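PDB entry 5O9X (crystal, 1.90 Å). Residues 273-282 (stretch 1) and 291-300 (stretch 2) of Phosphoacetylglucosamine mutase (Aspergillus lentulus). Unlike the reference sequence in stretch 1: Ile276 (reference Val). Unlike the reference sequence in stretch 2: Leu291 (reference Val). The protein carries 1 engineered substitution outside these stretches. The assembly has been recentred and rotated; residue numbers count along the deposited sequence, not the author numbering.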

# COMPACT_ATOMS: atom_id res chain seq x y z
N LYS A 273 25.79 0.18 2.85
CA LYS A 273 27.04 0.03 3.63
C LYS A 273 26.81 -0.84 4.86
O LYS A 273 27.65 -0.85 5.76
CB LYS A 273 27.53 1.43 4.06
CG LYS A 273 27.97 2.31 2.89
CD LYS A 273 29.02 1.63 2.01
CE LYS A 273 29.61 2.57 0.94
NZ LYS A 273 28.54 3.05 -0.02
N ALA A 274 25.67 -1.54 4.93
CA ALA A 274 25.33 -2.36 6.10
C ALA A 274 26.32 -3.48 6.38
O ALA A 274 26.90 -4.05 5.45
CB ALA A 274 23.86 -2.92 6.03
N SER A 275 26.60 -3.70 7.65
CA SER A 275 27.48 -4.80 8.05
C SER A 275 26.71 -6.09 8.14
O SER A 275 25.47 -6.09 8.26
CB SER A 275 28.15 -4.47 9.43
OG SER A 275 28.87 -3.22 9.34
N ILE A 276 27.45 -7.20 8.16
CA ILE A 276 26.93 -8.50 8.53
C ILE A 276 26.10 -8.38 9.79
O ILE A 276 26.51 -7.64 10.69
CB ILE A 276 28.11 -9.51 8.70
CG1 ILE A 276 28.56 -10.04 7.32
CG2 ILE A 276 27.75 -10.64 9.61
CD1 ILE A 276 30.08 -10.26 7.16
N LEU A 277 24.91 -9.01 9.78
CA LEU A 277 23.92 -9.01 10.87
C LEU A 277 23.22 -7.65 11.18
O LEU A 277 22.37 -7.62 12.07
CB LEU A 277 24.51 -9.61 12.19
CG LEU A 277 25.10 -11.05 12.20
CD1 LEU A 277 25.54 -11.47 13.62
CD2 LEU A 277 24.11 -12.05 11.62
N ASP A 278 23.55 -6.54 10.50
CA ASP A 278 22.77 -5.32 10.71
C ASP A 278 21.29 -5.57 10.26
O ASP A 278 21.07 -6.03 9.12
CB ASP A 278 23.32 -4.14 9.91
CG ASP A 278 24.55 -3.51 10.59
OD1 ASP A 278 24.81 -3.80 11.79
OD2 ASP A 278 25.22 -2.70 9.90
N ARG A 279 20.31 -5.21 11.10
CA ARG A 279 18.89 -5.36 10.69
C ARG A 279 18.58 -4.15 9.78
O ARG A 279 18.82 -3.01 10.20
CB ARG A 279 18.01 -5.28 11.92
CG ARG A 279 16.48 -5.46 11.70
CD ARG A 279 15.80 -5.70 13.02
NE ARG A 279 15.71 -4.49 13.93
CZ ARG A 279 16.51 -4.23 14.99
NH1 ARG A 279 17.54 -5.03 15.27
NH2 ARG A 279 16.31 -3.14 15.72
N CYS A 280 18.07 -4.41 8.55
CA CYS A 280 17.74 -3.32 7.61
C CYS A 280 16.28 -3.39 7.16
O CYS A 280 15.65 -4.46 7.21
CB CYS A 280 18.60 -3.48 6.36
SG CYS A 280 20.40 -3.37 6.72
N ALA A 281 15.81 -2.29 6.59
CA ALA A 281 14.49 -2.28 5.92
C ALA A 281 14.52 -1.26 4.81
O ALA A 281 15.37 -0.36 4.78
CB ALA A 281 13.40 -1.97 6.92
N SER A 282 13.63 -1.42 3.84
CA SER A 282 13.52 -0.42 2.77
C SER A 282 12.08 0.02 2.66
O SER A 282 11.19 -0.82 2.64
CB SER A 282 13.91 -1.09 1.46
OG SER A 282 15.34 -1.11 1.31
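Stretch 2, residues 291-300: LYYFLDEGNV

Stretch 2 continues a β-strand that began earlier in the chain, as far as Leu295, and then folds into a type I turn from Asp296 to Asn299. It lies antiparallel to the end of stretch 1, with an angle of 143° between the two strand directions and a closest axial approach of 4.5 Å. Two hydrogen-bonded pairs fix the register. Cys280 N donates to Tyr293 O (2.9 Å) and Tyr293 N to Cys280 O (2.9 Å); two residues along, Ser282 N donates to Leu291 O (2.8 Å) and Leu291 N to Ser282 O (3.1 Å). Between them, Ala281 and Tyr292 form a non-hydrogen-bonded pair with their CA atoms only 4.0 Å apart.

Side chains alternate across the sheet. Ala281 and Tyr292 share one face, where the chi1 of Tyr292 (-98°) lies between wells and its ring turns back over the neighbouring strand. Ala281 CB lies over the ring face, 8° off the normal and 3.9 Å from the Tyr292 centroid, a CH-pi contact. Arg279 CG packs at the ring edge, 3.7 Å from Tyr292 CE2, while the extended start of the arginine side chain (chi1 and chi2 both t) leads its guanidinium to partners elsewhere in the structure.

The other face carries Cys280, Ser282, Leu291 and Tyr293. Tyr293 adopts p (48°), which swings its ring across stretch 1 so that Cys280 CB lies over the ring face, 3.8 Å from the Tyr293 centroid. The m rotamer of Cys280 places SG obliquely, 5.1 Å from that centroid. At the far end of the ring, Tyr293 OH comes within 2.6 Å of Ser282 OG, a hydrogen bond reached diagonally across the pairing. Leu291, off-rotamer at chi1 34°, brings CD2 to 4.0 Å from Ser282 CB.

Beyond the strand pairing, the type II turn from Ser275 to Asp278 meets the end of strand 291-295. Leu277 N donates to Leu295 O (2.8 Å), but Asp278 O and Leu295 N are 4.5 Å apart. A water fills this gap, accepting from Leu295 N (2.9 Å) and donating to Ser275 O and Asp278 O (both 2.8 Å). Leu295 points toward stretch 1 in an m,t conformation, with CD1 3.8 Å from Ala274 O. Leu277, although its CA-to-CB bond points away, returns CD2 to 3.7 Å from Glu297 N, and Ile276 CG1 approaches Asn299 OD1 at 3.5 Å. Asp296 in p turns OD1 over the turn and the residue that follows it, accepting from Val300 N (3.0 Å) and weakly from Gly298 N (3.0 Å).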

# COMPACT_ATOMS: atom_id res chain seq x y z
N LEU A 291 9.87 -3.53 3.29
CA LEU A 291 10.46 -4.81 3.73
C LEU A 291 11.70 -4.80 4.45
O LEU A 291 12.36 -3.80 4.46
CB LEU A 291 10.64 -5.81 2.70
CG LEU A 291 10.97 -5.73 1.33
CD1 LEU A 291 9.45 -5.68 1.11
CD2 LEU A 291 11.93 -4.57 1.17
N TYR A 292 12.00 -5.93 5.05
CA TYR A 292 13.16 -6.05 5.91
C TYR A 292 14.13 -6.99 5.25
O TYR A 292 13.72 -7.82 4.43
CB TYR A 292 12.68 -6.72 7.27
CG TYR A 292 12.41 -5.67 8.38
CD1 TYR A 292 11.20 -4.90 8.36
CD2 TYR A 292 13.37 -5.43 9.38
CE1 TYR A 292 10.93 -3.92 9.34
CE2 TYR A 292 13.12 -4.48 10.43
CZ TYR A 292 11.90 -3.72 10.38
OH TYR A 292 11.58 -2.82 11.39
N TYR A 293 15.41 -6.95 5.67
CA TYR A 293 16.41 -7.84 5.12
C TYR A 293 17.67 -7.65 5.94
O TYR A 293 17.80 -6.70 6.73
CB TYR A 293 16.73 -7.54 3.61
CG TYR A 293 16.97 -6.07 3.33
CD1 TYR A 293 18.33 -5.51 3.29
CD2 TYR A 293 15.87 -5.22 3.09
CE1 TYR A 293 18.51 -4.15 3.01
CE2 TYR A 293 16.06 -3.87 2.80
CZ TYR A 293 17.38 -3.33 2.79
OH TYR A 293 17.52 -1.99 2.47
N PHE A 294 18.57 -8.62 5.83
CA PHE A 294 19.87 -8.53 6.50
C PHE A 294 20.85 -9.42 5.80
O PHE A 294 20.43 -10.33 5.04
CB PHE A 294 19.75 -8.96 8.02
CG PHE A 294 19.45 -10.41 8.24
CD1 PHE A 294 20.38 -11.25 8.92
CD2 PHE A 294 18.19 -10.96 7.89
CE1 PHE A 294 20.05 -12.57 9.19
CE2 PHE A 294 17.89 -12.28 8.14
CZ PHE A 294 18.81 -13.11 8.78
N LEU A 295 22.14 -9.20 6.11
CA LEU A 295 23.20 -10.12 5.68
C LEU A 295 23.42 -11.11 6.84
O LEU A 295 23.65 -10.66 7.97
CB LEU A 295 24.47 -9.36 5.43
CG LEU A 295 24.34 -8.43 4.23
CD1 LEU A 295 25.45 -7.37 4.25
CD2 LEU A 295 24.30 -9.17 2.89
N ASP A 296 23.27 -12.40 6.59
CA ASP A 296 23.41 -13.40 7.67
C ASP A 296 24.91 -13.59 8.05
O ASP A 296 25.78 -12.98 7.45
CB ASP A 296 22.64 -14.73 7.38
CG ASP A 296 23.27 -15.60 6.28
OD1 ASP A 296 24.43 -15.39 5.89
OD2 ASP A 296 22.56 -16.53 5.79
N GLU A 297 25.17 -14.43 9.06
CA GLU A 297 26.54 -14.74 9.51
C GLU A 297 27.47 -15.17 8.36
O GLU A 297 28.62 -14.77 8.38
CB GLU A 297 26.53 -15.74 10.70
CG GLU A 297 25.76 -17.05 10.45
CD GLU A 297 25.91 -18.05 11.61
OE1 GLU A 297 26.91 -17.93 12.36
OE2 GLU A 297 25.04 -18.95 11.77
N GLY A 298 26.95 -15.89 7.34
CA GLY A 298 27.75 -16.23 6.17
C GLY A 298 27.91 -15.16 5.11
O GLY A 298 28.40 -15.45 4.04
N ASN A 299 27.52 -13.91 5.41
CA ASN A 299 27.51 -12.82 4.44
C ASN A 299 26.53 -13.06 3.28
O ASN A 299 26.79 -12.64 2.15
CB ASN A 299 28.94 -12.46 3.93
CG ASN A 299 29.04 -11.03 3.38
OD1 ASN A 299 28.38 -10.09 3.86
ND2 ASN A 299 29.90 -10.85 2.39
N VAL A 300 25.40 -13.74 3.53
CA VAL A 300 24.39 -13.98 2.45
C VAL A 300 23.16 -13.10 2.74
O VAL A 300 22.67 -13.09 3.85
CB VAL A 300 23.94 -15.49 2.32
CG1 VAL A 300 22.87 -15.69 1.24
CG2 VAL A 300 25.12 -16.48 2.13
O HOH W 1 22.97 -6.62 7.13